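Local coordinates for plasmodesmata-located protein 5 (Arabidopsis thaliana, PDB 6GRE) that restricts cell-to-cell trafficking through plasmodesmata by regulating callose deposition in salicylic acid-dependent immunity, at residues 16-19 with 23-26; 36-41 with 45-50; 104-109 with 202-207; 141-146 with 160-165; 166-171 with 175-180. One frame throughout, in Å; residues are numbered along the deposited sequence. Where two conformers were deposited one is given.

The two DUF26 modules of this ectodomain meet at contact 3. Contacts 1 and 2 lie in the first module, at the start and end of helix 23-38, and contacts 4 and 5 lie in the second, adjoining along strand 162-168. Contact 3 supplies Arg106 and Ser203 to the pocket that holds 2-(2-ethoxyethoxy)ethanol. It touches contact 5 through the Cys205 SG–Cys180 SG disulfide (2.2 Å) and between Lys204 NZ and Asp171 OD2 (2.8 Å), and contact 1 through a probable hydrogen bond between Tyr24 OH and Asp108 O (3.3 Å). The centres of contacts 1 and 4 are about 43 Å apart.

Contact 1: 16-19 with 23-26; sequences AKFS and GYET
Phe18 lays one face of its ring against the backbone of Glu25, whose CA sits 4.0 Å above the plane of the Phe18 ring and is offset toward its rim. The aliphatic part of the glutamate runs on past the rim of the ring at CE1: Glu25 CB comes to 3.4 Å from Phe18 CE1 and Glu25 CG to 3.6 Å from that atom, the two side chains crossing at about a right angle. The carboxylate has its partner outside the ring contact: OE1 accepts a hydrogen bond from Ser21 N, just before the helix.

Tyr24 meets another part of the phenylalanine. Its CD2 lies 3.3 Å from Phe18 CD2, a close apolar touch, yet with the ring centroids 5.5 Å apart and the planes at 38° the pair is simply oblique. A chi1 of -169° swings the tyrosine ring out beside its carbonyl carbon and carries the hydroxyl toward Tyr94, whose O it hydrogen-bonds; the Tyr24 and Tyr94 rings also meet T-shaped.

Residues 16-19 belong to the loop that leaves edge strand 10-13 of the first module's sheet. Backbone hydrogen bonds tie this loop to Tyr94 and Asn92, between helix 72-90 and strand 96-99, while Phe18 packs on the first turn of helix 23-38.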
# COMPACT_ATOMS: atom_id res chain seq x y z
N ALA A 16 15.32 -5.03 13.78
CA ALA A 16 15.33 -6.35 14.41
C ALA A 16 15.29 -7.44 13.33
O ALA A 16 14.46 -7.38 12.41
CB ALA A 16 14.19 -6.50 15.37
N LYS A 17 16.19 -8.43 13.47
CA LYS A 17 16.37 -9.53 12.51
C LYS A 17 16.07 -10.88 13.19
O LYS A 17 16.32 -11.06 14.38
CB LYS A 17 17.80 -9.60 11.97
CG LYS A 17 18.39 -8.30 11.44
CD LYS A 17 17.49 -7.57 10.46
CE LYS A 17 18.12 -6.33 9.90
NZ LYS A 17 19.07 -6.64 8.80
N PHE A 18 15.54 -11.81 12.39
CA PHE A 18 15.31 -13.18 12.81
C PHE A 18 16.60 -13.97 12.56
O PHE A 18 17.48 -13.47 11.86
CB PHE A 18 14.13 -13.81 12.06
CG PHE A 18 14.18 -13.69 10.56
CD1 PHE A 18 15.05 -14.46 9.82
CD2 PHE A 18 13.32 -12.83 9.89
CE1 PHE A 18 15.08 -14.37 8.44
CE2 PHE A 18 13.35 -12.76 8.51
CZ PHE A 18 14.22 -13.52 7.78
N SER A 19 16.69 -15.17 13.14
CA SER A 19 17.93 -15.93 13.06
C SER A 19 17.93 -16.78 11.79
O SER A 19 16.87 -17.19 11.32
CB SER A 19 18.15 -16.77 14.30
OG SER A 19 16.94 -17.32 14.78
N GLY A 23 12.58 -20.86 12.38
CA GLY A 23 11.23 -21.10 12.03
C GLY A 23 10.58 -19.85 11.42
O GLY A 23 9.76 -19.98 10.53
N TYR A 24 10.89 -18.69 12.00
CA TYR A 24 10.33 -17.42 11.48
C TYR A 24 10.69 -17.29 10.00
O TYR A 24 9.78 -17.03 9.18
CB TYR A 24 10.81 -16.20 12.26
CG TYR A 24 10.04 -14.97 11.90
CD1 TYR A 24 8.86 -14.70 12.53
CD2 TYR A 24 10.43 -14.15 10.85
CE1 TYR A 24 8.11 -13.58 12.21
CE2 TYR A 24 9.69 -13.04 10.50
CZ TYR A 24 8.52 -12.76 11.18
OH TYR A 24 7.76 -11.65 10.91
N GLU A 25 11.97 -17.45 9.64
CA GLU A 25 12.42 -17.32 8.25
C GLU A 25 11.64 -18.31 7.38
O GLU A 25 11.12 -17.96 6.33
CB GLU A 25 13.91 -17.57 8.08
CG GLU A 25 14.36 -17.39 6.63
CD GLU A 25 15.84 -17.56 6.39
OE1 GLU A 25 16.44 -18.37 7.07
OE2 GLU A 25 16.39 -16.85 5.53
N THR A 26 11.52 -19.57 7.82
CA THR A 26 10.86 -20.57 7.04
C THR A 26 9.37 -20.23 6.88
O THR A 26 8.80 -20.37 5.81
CB THR A 26 11.03 -21.96 7.68
OG1 THR A 26 12.43 -22.17 7.77
CG2 THR A 26 10.34 -23.05 6.89

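Contact 2: 36-41 with 45-50; sequences VTSTAQ and ANFTVP. With NAG (2-acetamido-2-deoxy-beta-D-glucopyranose), chain F.
Ser38, near the end of helix 23-38, meets Phe47 and Ala45 of strand 44-49, a helix-on-sheet contact at the margin of the first DUF26 module, where two helices pack on a five-stranded antiparallel sheet.

Van der Waals contact is all that joins the two segments. Phe47 was modelled in two conformations; in the conformer considered its CZ comes to 3.4 Å from Ser38 CB, which lies in the plane of the ring, at its edge, and this touch need not hold in the other. With chi1 at -176°, Ser38 OG stands anti to the backbone N and comes to 3.6 Å from Ala45 CB.

The hydrogen bonds run to other partners or stay within one segment. Ser38 OG is hydrogen-bonded to the hydroxyl of Tyr64 on the adjacent strand 60-66, so this serine links helix to sheet by way of a third residue. Val36 O accepts two bonds, from Thr39 N and from Thr39 OG1, the latter in the carbonyl plane at 2.7 Å.

The covalent element is a glycan on Asn46, which lies between Ala45 and Phe47 in the strand and takes no part in the contact with 36-41. The sugar is also hydrogen-bonded to Tyr44 OH, and its C1 is joined to Asn46 ND2 at 1.4 Å.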
# COMPACT_ATOMS: atom_id res chain seq x y z
N VAL A 36 1.36 -15.10 -3.33
CA VAL A 36 1.37 -15.27 -4.77
C VAL A 36 0.20 -16.17 -5.20
O VAL A 36 -0.56 -15.82 -6.07
CB VAL A 36 2.71 -15.83 -5.27
CG1 VAL A 36 2.60 -16.28 -6.72
CG2 VAL A 36 3.85 -14.85 -5.10
N THR A 37 0.05 -17.32 -4.55
CA THR A 37 -1.03 -18.26 -4.82
C THR A 37 -2.41 -17.60 -4.73
O THR A 37 -3.28 -17.85 -5.56
CB THR A 37 -0.98 -19.41 -3.80
OG1 THR A 37 0.31 -20.00 -4.00
CG2 THR A 37 -2.07 -20.43 -3.99
N SER A 38 -2.61 -16.81 -3.68
CA SER A 38 -3.89 -16.22 -3.33
C SER A 38 -4.37 -15.20 -4.39
O SER A 38 -5.57 -14.98 -4.52
CB SER A 38 -3.80 -15.59 -1.96
OG SER A 38 -5.05 -15.07 -1.53
N THR A 39 -3.45 -14.62 -5.16
CA THR A 39 -3.80 -13.56 -6.12
C THR A 39 -4.73 -14.10 -7.22
O THR A 39 -5.40 -13.32 -7.88
CB THR A 39 -2.55 -12.95 -6.75
OG1 THR A 39 -1.88 -13.96 -7.51
CG2 THR A 39 -1.60 -12.38 -5.73
N ALA A 40 -4.77 -15.43 -7.39
CA ALA A 40 -5.68 -16.05 -8.35
C ALA A 40 -7.14 -15.82 -7.94
O ALA A 40 -8.01 -15.76 -8.80
CB ALA A 40 -5.37 -17.53 -8.47
N GLN A 41 -7.39 -15.69 -6.63
CA GLN A 41 -8.76 -15.62 -6.09
C GLN A 41 -9.17 -14.20 -5.69
O GLN A 41 -10.35 -13.85 -5.77
CB GLN A 41 -8.89 -16.53 -4.86
CG GLN A 41 -8.62 -18.00 -5.16
CD GLN A 41 -7.39 -18.50 -4.44
OE1 GLN A 41 -7.35 -18.59 -3.22
NE2 GLN A 41 -6.35 -18.83 -5.21
N ALA A 45 -5.76 -10.33 0.85
CA ALA A 45 -5.91 -11.41 1.82
C ALA A 45 -4.93 -11.21 2.96
O ALA A 45 -3.88 -10.60 2.78
CB ALA A 45 -5.73 -12.75 1.16
N ASN A 46 -5.28 -11.75 4.14
CA ASN A 46 -4.43 -11.73 5.31
C ASN A 46 -4.17 -13.19 5.70
O ASN A 46 -5.06 -14.01 5.57
CB ASN A 46 -5.04 -10.96 6.48
CG ASN A 46 -6.05 -11.77 7.27
OD1 ASN A 46 -5.69 -12.62 8.10
ND2 ASN A 46 -7.31 -11.51 7.03
N PHE A 47 -2.96 -13.47 6.16
CA PHE A 47 -2.51 -14.83 6.47
C PHE A 47 -1.72 -14.80 7.78
O PHE A 47 -1.02 -13.83 8.06
CB PHE A 47 -1.56 -15.36 5.40
CG PHE A 47 -2.05 -15.33 3.97
CD1 PHE A 47 -2.09 -14.13 3.27
CD2 PHE A 47 -2.39 -16.49 3.31
CE1 PHE A 47 -2.53 -14.10 1.96
CE2 PHE A 47 -2.82 -16.46 2.00
CZ PHE A 47 -2.89 -15.27 1.32
N THR A 48 -1.78 -15.92 8.52
CA THR A 48 -0.91 -16.21 9.63
C THR A 48 -0.23 -17.54 9.33
O THR A 48 -0.91 -18.45 8.89
CB THR A 48 -1.70 -16.27 10.94
OG1 THR A 48 -2.53 -15.11 11.02
CG2 THR A 48 -0.81 -16.32 12.17
N VAL A 49 1.09 -17.63 9.55
CA VAL A 49 1.86 -18.88 9.43
C VAL A 49 2.70 -19.05 10.68
O VAL A 49 3.52 -18.21 11.01
CB VAL A 49 2.74 -18.91 8.16
CG1 VAL A 49 3.48 -20.23 8.05
CG2 VAL A 49 1.92 -18.67 6.90
N PRO A 50 2.55 -20.19 11.40
CA PRO A 50 1.63 -21.26 11.06
C PRO A 50 0.15 -20.91 11.31
O PRO A 50 -0.15 -19.99 12.06
CB PRO A 50 2.02 -22.44 11.98
CG PRO A 50 3.27 -21.96 12.70
CD PRO A 50 3.20 -20.45 12.67
C1 NAG F . -8.34 -12.19 7.76
C2 NAG F . -9.61 -11.35 7.78
C3 NAG F . -10.80 -12.12 8.38
C4 NAG F . -10.84 -13.59 7.95
C5 NAG F . -9.46 -14.26 8.05
C6 NAG F . -9.44 -15.73 7.62
C7 NAG F . -8.92 -8.95 7.98
C8 NAG F . -8.90 -7.80 8.95
N2 NAG F . -9.41 -10.11 8.51
O3 NAG F . -11.99 -11.46 7.97
O4 NAG F . -11.79 -14.29 8.76
O5 NAG F . -8.55 -13.51 7.24
O6 NAG F . -9.27 -15.82 6.20
O7 NAG F . -8.52 -8.84 6.81

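Contact 3: 104-109 with 202-207; sequences LIRYDN and LSKCYA. With NAG (2-acetamido-2-deoxy-beta-D-glucopyranose), chain C.
The junction between the two DUF26 modules turns on Arg106, which reaches from strand 103-108 of the first sheet to Ser203 in a hairpin turn of the second module. Its chain is extended from CG to NE, with CG opposite the backbone N (chi1 -171°), and this delivers the guanidinium end-on. NH2 donates to Ser203 OG at 3.0 Å, an almost straight bond (159°) lying in the guanidinium plane. NH1 donates to Ser203 O, also at 3.0 Å, but more bent (134°), the donor standing above the carbonyl plane. Two nitrogens on two atoms of one residue limit rotation of the guanidinium.

Lys204 CE packs over one face of that group, 3.5 Å from Arg106 NH1. The lysine chain bends so that NZ leaves the arginine and reaches a group of acceptors: Asp171 OD2 in a salt bridge, and the carbonyl oxygens of Val115 and Phe112. Arg106 also makes cation-pi contacts with Phe97 and Phe112.

Ser203 and Lys204 form the two-residue turn between strands 198-202 and 205-211, closed by a backbone hydrogen bond from Leu202 N to Cys205 O (2.8 Å). Arg106 and Ser203, together with Val12, Asp117 and Ile121, line the pocket occupied by 2-(2-ethoxyethoxy)ethanol. At the far end of strand 103-108, Asp108 OD1 accepts from Asn109 N at 2.8 Å, and Asn109 ND2 carries an N-linked sugar.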
# COMPACT_ATOMS: atom_id res chain seq x y z
N LEU A 104 1.00 -4.00 -2.77
CA LEU A 104 1.91 -4.01 -1.62
C LEU A 104 1.94 -5.42 -1.03
O LEU A 104 0.97 -6.17 -1.19
CB LEU A 104 1.47 -2.98 -0.57
CG LEU A 104 0.11 -3.22 0.09
CD1 LEU A 104 0.21 -4.13 1.33
CD2 LEU A 104 -0.55 -1.89 0.47
N ILE A 105 3.03 -5.72 -0.33
CA ILE A 105 3.09 -6.84 0.59
C ILE A 105 3.60 -6.34 1.93
O ILE A 105 4.36 -5.37 2.00
CB ILE A 105 3.95 -7.99 0.02
CG1 ILE A 105 5.39 -7.56 -0.24
CG2 ILE A 105 3.30 -8.59 -1.20
CD1 ILE A 105 6.33 -8.71 -0.54
N ARG A 106 3.14 -6.97 3.01
CA ARG A 106 3.49 -6.52 4.33
C ARG A 106 3.47 -7.72 5.28
O ARG A 106 2.51 -8.49 5.26
CB ARG A 106 2.53 -5.42 4.79
CG ARG A 106 2.92 -4.71 6.08
CD ARG A 106 1.89 -3.62 6.33
NE ARG A 106 2.21 -2.80 7.49
CZ ARG A 106 1.79 -1.56 7.66
NH1 ARG A 106 0.88 -1.06 6.84
NH2 ARG A 106 2.29 -0.82 8.64
N TYR A 107 4.51 -7.82 6.10
CA TYR A 107 4.58 -8.89 7.09
C TYR A 107 5.25 -8.38 8.36
O TYR A 107 5.99 -7.44 8.35
CB TYR A 107 5.31 -10.09 6.51
CG TYR A 107 6.70 -9.83 5.99
CD1 TYR A 107 7.81 -9.85 6.82
CD2 TYR A 107 6.92 -9.62 4.64
CE1 TYR A 107 9.08 -9.63 6.33
CE2 TYR A 107 8.18 -9.40 4.13
CZ TYR A 107 9.28 -9.44 4.97
OH TYR A 107 10.51 -9.25 4.43
N ASP A 108 4.94 -9.05 9.47
CA ASP A 108 5.44 -8.69 10.75
C ASP A 108 5.29 -9.90 11.67
O ASP A 108 4.62 -10.86 11.31
CB ASP A 108 4.68 -7.47 11.29
CG ASP A 108 5.41 -6.70 12.38
OD1 ASP A 108 6.53 -7.09 12.74
OD2 ASP A 108 4.83 -5.72 12.88
N ASN A 109 5.92 -9.81 12.85
CA ASN A 109 5.93 -10.90 13.84
C ASN A 109 4.85 -10.67 14.91
O ASN A 109 4.85 -11.30 15.94
CB ASN A 109 7.33 -11.07 14.44
CG ASN A 109 7.70 -9.98 15.43
OD1 ASN A 109 7.27 -8.83 15.30
ND2 ASN A 109 8.49 -10.35 16.42
N LEU A 202 0.90 7.01 3.48
CA LEU A 202 0.87 6.83 4.93
C LEU A 202 1.01 5.35 5.22
O LEU A 202 0.91 4.49 4.35
CB LEU A 202 -0.41 7.39 5.51
CG LEU A 202 -0.74 8.83 5.14
CD1 LEU A 202 -2.03 9.27 5.85
CD2 LEU A 202 0.41 9.79 5.44
N SER A 203 1.19 5.01 6.49
CA SER A 203 1.41 3.63 6.78
C SER A 203 0.28 2.72 6.26
O SER A 203 0.54 1.66 5.71
CB SER A 203 1.61 3.46 8.26
OG SER A 203 1.87 2.10 8.55
N LYS A 204 -0.99 3.11 6.45
CA LYS A 204 -2.09 2.24 6.12
C LYS A 204 -2.95 2.77 4.96
O LYS A 204 -3.99 2.20 4.72
CB LYS A 204 -2.96 1.98 7.37
CG LYS A 204 -2.40 0.91 8.31
CD LYS A 204 -2.58 -0.49 7.79
CE LYS A 204 -2.02 -1.59 8.66
NZ LYS A 204 -2.95 -1.91 9.77
N CYS A 205 -2.51 3.79 4.24
CA CYS A 205 -3.27 4.24 3.08
C CYS A 205 -2.40 5.15 2.22
O CYS A 205 -1.34 5.63 2.65
CB CYS A 205 -4.57 4.94 3.44
SG CYS A 205 -4.35 6.54 4.25
N TYR A 206 -2.88 5.43 1.01
CA TYR A 206 -2.20 6.38 0.15
C TYR A 206 -3.19 7.14 -0.73
O TYR A 206 -4.31 6.67 -0.96
CB TYR A 206 -1.13 5.73 -0.73
CG TYR A 206 -1.61 4.83 -1.84
CD1 TYR A 206 -2.11 5.36 -3.01
CD2 TYR A 206 -1.51 3.45 -1.77
CE1 TYR A 206 -2.52 4.56 -4.06
CE2 TYR A 206 -1.88 2.64 -2.82
CZ TYR A 206 -2.38 3.20 -3.98
OH TYR A 206 -2.81 2.41 -5.00
N ALA A 207 -2.76 8.30 -1.20
CA ALA A 207 -3.52 9.05 -2.18
C ALA A 207 -2.51 9.64 -3.17
O ALA A 207 -1.45 10.13 -2.74
CB ALA A 207 -4.33 10.13 -1.53
C1 NAG C . 8.95 -9.45 17.46
C2 NAG C . 8.58 -9.94 18.86
C3 NAG C . 9.10 -8.99 19.91
C4 NAG C . 10.59 -8.80 19.72
C5 NAG C . 10.95 -8.45 18.27
C6 NAG C . 12.45 -8.55 18.03
C7 NAG C . 6.51 -11.22 18.99
C8 NAG C . 5.03 -11.19 19.20
N2 NAG C . 7.15 -10.06 19.04
O3 NAG C . 8.82 -9.56 21.19
O4 NAG C . 11.05 -7.77 20.61
O5 NAG C . 10.35 -9.36 17.34
O6 NAG C . 12.90 -9.89 18.29
O7 NAG C . 7.10 -12.28 18.76

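Contact 4: 141-146 with 160-165; sequences SDVIGS and GNVQGV
A chi1 of 167° places CG1 of Val143 beside its own carbonyl carbon and CG2 beside the backbone N, which turns CG2 to the side chain of Val162 and CG1 to the backbone at Gly164. Val162 takes nearly the same setting (-180°), which brings its CG1 forward to the helix. There Val162 CG1 lies 3.8 Å from Val143 CG2 and 3.9 Å from Val143 CB. The other methyl, Val143 CG1, drops onto the strand backbone, 3.5 Å from Gly164 N and 3.9 Å from Gln163 C. Gly164 has no side chain in the way, and the helix comes close here: the CA atoms of Val143 and Gly164 are 6.1 Å apart.

This is helix-on-sheet packing of the alpha+beta kind inside the second DUF26 module, with helix 134-149 laid on the five-stranded antiparallel sheet. The axes of the short segments 141-146 and 162-165 pass 7.9 Å apart and run nearly parallel, at 17°. Beside Val143 on the same helix, Ile144 packs on Phe209 of strand 205-211 and on Ile185 and Lys189 of helix 174-192, so the buried layer continues past the two valines to the second helix. Gln163 points away from helix 134-149; its side chain is about 7 Å from the bound sodium ion. Within the helix, Ser146 OG turns back to donate to Val143 O at 2.7 Å, giving that carbonyl a side-chain partner.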
# COMPACT_ATOMS: atom_id res chain seq x y z
N SER A 141 -7.77 20.14 -8.15
CA SER A 141 -8.46 20.32 -6.89
C SER A 141 -9.70 19.41 -6.79
O SER A 141 -9.96 18.73 -5.76
CB SER A 141 -8.83 21.79 -6.70
OG SER A 141 -9.58 21.96 -5.52
N ASP A 142 -10.47 19.37 -7.86
CA ASP A 142 -11.70 18.62 -7.89
C ASP A 142 -11.40 17.11 -7.86
O ASP A 142 -12.05 16.37 -7.16
CB ASP A 142 -12.54 19.02 -9.09
CG ASP A 142 -13.24 20.36 -8.97
OD1 ASP A 142 -13.07 21.06 -7.92
OD2 ASP A 142 -13.87 20.73 -9.95
N VAL A 143 -10.39 16.66 -8.62
CA VAL A 143 -10.04 15.27 -8.63
C VAL A 143 -9.56 14.84 -7.24
O VAL A 143 -9.99 13.82 -6.72
CB VAL A 143 -9.02 14.95 -9.74
CG1 VAL A 143 -8.41 13.58 -9.57
CG2 VAL A 143 -9.67 15.10 -11.11
N ILE A 144 -8.63 15.61 -6.66
CA ILE A 144 -8.04 15.21 -5.38
C ILE A 144 -9.16 15.14 -4.34
O ILE A 144 -9.28 14.18 -3.61
CB ILE A 144 -6.92 16.18 -4.96
CG1 ILE A 144 -5.73 16.06 -5.91
CG2 ILE A 144 -6.55 15.96 -3.51
CD1 ILE A 144 -4.72 17.19 -5.79
N GLY A 145 -10.03 16.15 -4.36
CA GLY A 145 -11.10 16.19 -3.37
C GLY A 145 -12.09 15.07 -3.56
O GLY A 145 -12.66 14.51 -2.60
N SER A 146 -12.31 14.68 -4.81
CA SER A 146 -13.25 13.60 -5.12
C SER A 146 -12.82 12.28 -4.48
O SER A 146 -13.64 11.44 -4.16
CB SER A 146 -13.42 13.41 -6.63
OG SER A 146 -12.34 12.69 -7.25
N GLY A 160 -10.53 15.12 -17.52
CA GLY A 160 -9.55 15.43 -18.53
C GLY A 160 -8.38 14.49 -18.47
O GLY A 160 -8.53 13.29 -18.44
N ASN A 161 -7.17 15.07 -18.38
CA ASN A 161 -5.95 14.33 -18.31
C ASN A 161 -5.46 14.19 -16.85
O ASN A 161 -4.35 13.78 -16.64
CB ASN A 161 -4.88 15.02 -19.17
CG ASN A 161 -4.45 16.38 -18.67
OD1 ASN A 161 -5.03 16.97 -17.75
ND2 ASN A 161 -3.41 16.93 -19.28
N VAL A 162 -6.31 14.57 -15.89
CA VAL A 162 -5.94 14.50 -14.48
C VAL A 162 -6.55 13.23 -13.91
O VAL A 162 -7.76 12.97 -14.06
CB VAL A 162 -6.42 15.72 -13.69
CG1 VAL A 162 -6.03 15.64 -12.22
CG2 VAL A 162 -5.93 17.00 -14.33
N GLN A 163 -5.74 12.44 -13.22
CA GLN A 163 -6.21 11.16 -12.67
C GLN A 163 -5.80 11.11 -11.20
O GLN A 163 -4.64 11.40 -10.90
CB GLN A 163 -5.61 9.99 -13.44
CG GLN A 163 -6.21 9.82 -14.84
CD GLN A 163 -5.32 8.95 -15.70
OE1 GLN A 163 -5.12 7.77 -15.42
NE2 GLN A 163 -4.75 9.54 -16.74
N GLY A 164 -6.68 10.61 -10.34
CA GLY A 164 -6.36 10.38 -8.93
C GLY A 164 -6.71 8.98 -8.52
O GLY A 164 -7.65 8.36 -9.05
N VAL A 165 -5.94 8.46 -7.58
CA VAL A 165 -6.15 7.15 -7.01
C VAL A 165 -5.93 7.26 -5.50
O VAL A 165 -4.95 7.86 -5.04
CB VAL A 165 -5.21 6.09 -7.60
CG1 VAL A 165 -5.39 4.70 -7.00
CG2 VAL A 165 -5.32 6.03 -9.11

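Contact 5: 166-171 with 175-180; sequences AQCSGD and SQCQDC. With EDO (1,2-ethanediol), chain I.
Strand 162-168 ends at Cys168, the chain turns through 169-171, and helix 174-192 then brings Cys177 back alongside, with the CA atoms of Cys168 and Cys177 5.6 Å apart. The backbones exchange no hydrogen bonds here; the tie is covalent. Cys168 was modelled in two conformations. In the one considered, Cys168 SG and Cys177 SG are joined at 2.1 Å with chi3 at 85°, a relaxed disulfide torsion that need not hold in the other conformer, and Cys168 CB lies 3.8 Å from Cys177 CB. Cys177 holds its sulfur opposite the backbone N (chi1 176°), which sends it out from the helix to the strand end.

The spacing of Cys168, Cys177 and Cys180 is the C-X8-C-X2-C signature of DUF26, which recurs in the first module as Cys66, Cys75 and Cys78. One helical turn after Cys177, the helix is also bonded to the neighbouring strand 205-211 through Cys180, so it is stitched to two adjacent strands.

In the turn, Ser169 OG donates to Asp171 OD1 at 2.6 Å, meeting it nearly along the C-O axis. Asp171 OD2 accepts from Gly114 N near the module junction, and Asp171 touches the N-acetylglucosamine carried by Asn46 of the first module. Gln176 extends from the helix: its OE1 accepts from Ser173 N, and its NE2 donates to Gly114 O as well as to O1 of an ethanediol, probably from the crystallisation liquor, at 2.9 Å.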
# COMPACT_ATOMS: atom_id res chain seq x y z
N ALA A 166 -6.77 6.58 -4.75
CA ALA A 166 -6.55 6.48 -3.27
C ALA A 166 -6.87 5.07 -2.84
O ALA A 166 -7.79 4.44 -3.37
CB ALA A 166 -7.37 7.44 -2.49
N GLN A 167 -6.10 4.51 -1.92
CA GLN A 167 -6.37 3.13 -1.48
C GLN A 167 -6.00 3.02 0.00
O GLN A 167 -4.96 3.57 0.44
CB GLN A 167 -5.61 2.04 -2.25
CG GLN A 167 -6.11 0.61 -1.97
CD GLN A 167 -5.87 -0.53 -2.97
OE1 GLN A 167 -6.69 -1.47 -3.23
NE2 GLN A 167 -4.67 -0.53 -3.50
N CYS A 168 -6.85 2.34 0.75
CA CYS A 168 -6.59 1.93 2.12
C CYS A 168 -6.17 0.48 2.18
O CYS A 168 -6.69 -0.34 1.45
CB CYS A 168 -7.86 1.96 2.94
SG CYS A 168 -8.38 3.65 3.17
N SER A 169 -5.25 0.16 3.09
CA SER A 169 -4.95 -1.20 3.42
C SER A 169 -6.28 -1.92 3.74
O SER A 169 -7.09 -1.41 4.48
CB SER A 169 -3.99 -1.21 4.56
OG SER A 169 -3.45 -2.50 4.80
N GLY A 170 -6.41 -3.14 3.22
CA GLY A 170 -7.67 -3.89 3.22
C GLY A 170 -8.13 -4.29 4.60
O GLY A 170 -9.28 -4.69 4.74
N ASP A 171 -7.25 -4.19 5.61
CA ASP A 171 -7.59 -4.59 6.97
C ASP A 171 -8.29 -3.47 7.74
O ASP A 171 -8.81 -3.73 8.84
CB ASP A 171 -6.35 -5.00 7.75
CG ASP A 171 -5.37 -3.86 7.87
OD1 ASP A 171 -4.87 -3.41 6.79
OD2 ASP A 171 -5.16 -3.37 9.00
N SER A 175 -14.51 3.27 8.70
CA SER A 175 -14.21 4.46 9.41
C SER A 175 -12.69 4.73 9.40
O SER A 175 -12.24 5.84 9.21
CB SER A 175 -14.74 4.37 10.82
OG SER A 175 -14.31 5.49 11.57
N GLN A 176 -11.94 3.67 9.69
CA GLN A 176 -10.47 3.84 9.76
C GLN A 176 -9.93 4.27 8.39
O GLN A 176 -9.07 5.12 8.29
CB GLN A 176 -9.82 2.52 10.16
CG GLN A 176 -10.00 2.20 11.63
CD GLN A 176 -9.45 0.83 11.95
OE1 GLN A 176 -9.59 -0.11 11.18
NE2 GLN A 176 -8.74 0.75 13.08
N CYS A 177 -10.48 3.65 7.36
CA CYS A 177 -10.09 3.96 5.99
C CYS A 177 -10.36 5.44 5.68
O CYS A 177 -9.48 6.15 5.20
CB CYS A 177 -10.82 3.06 5.01
SG CYS A 177 -10.46 3.47 3.28
N GLN A 178 -11.59 5.90 5.96
CA GLN A 178 -11.89 7.28 5.70
C GLN A 178 -10.99 8.24 6.50
O GLN A 178 -10.61 9.30 6.00
CB GLN A 178 -13.38 7.56 5.94
CG GLN A 178 -13.73 9.00 5.66
CD GLN A 178 -13.56 9.38 4.20
OE1 GLN A 178 -13.65 8.53 3.33
NE2 GLN A 178 -13.47 10.67 3.92
N ASP A 179 -10.68 7.90 7.75
CA ASP A 179 -9.83 8.71 8.59
C ASP A 179 -8.43 8.79 7.97
O ASP A 179 -7.86 9.88 7.86
CB ASP A 179 -9.79 8.15 10.01
CG ASP A 179 -9.05 9.02 11.01
OD1 ASP A 179 -8.96 10.23 10.80
OD2 ASP A 179 -8.57 8.44 12.01
N CYS A 180 -7.88 7.62 7.58
CA CYS A 180 -6.55 7.59 6.98
C CYS A 180 -6.55 8.45 5.69
O CYS A 180 -5.68 9.28 5.47
CB CYS A 180 -6.14 6.15 6.75
SG CYS A 180 -4.38 6.00 6.36
C1 EDO I . -9.02 3.68 14.87
O1 EDO I . -8.59 2.45 15.37
C2 EDO I . -8.58 4.77 15.81
O2 EDO I . -7.86 5.74 15.05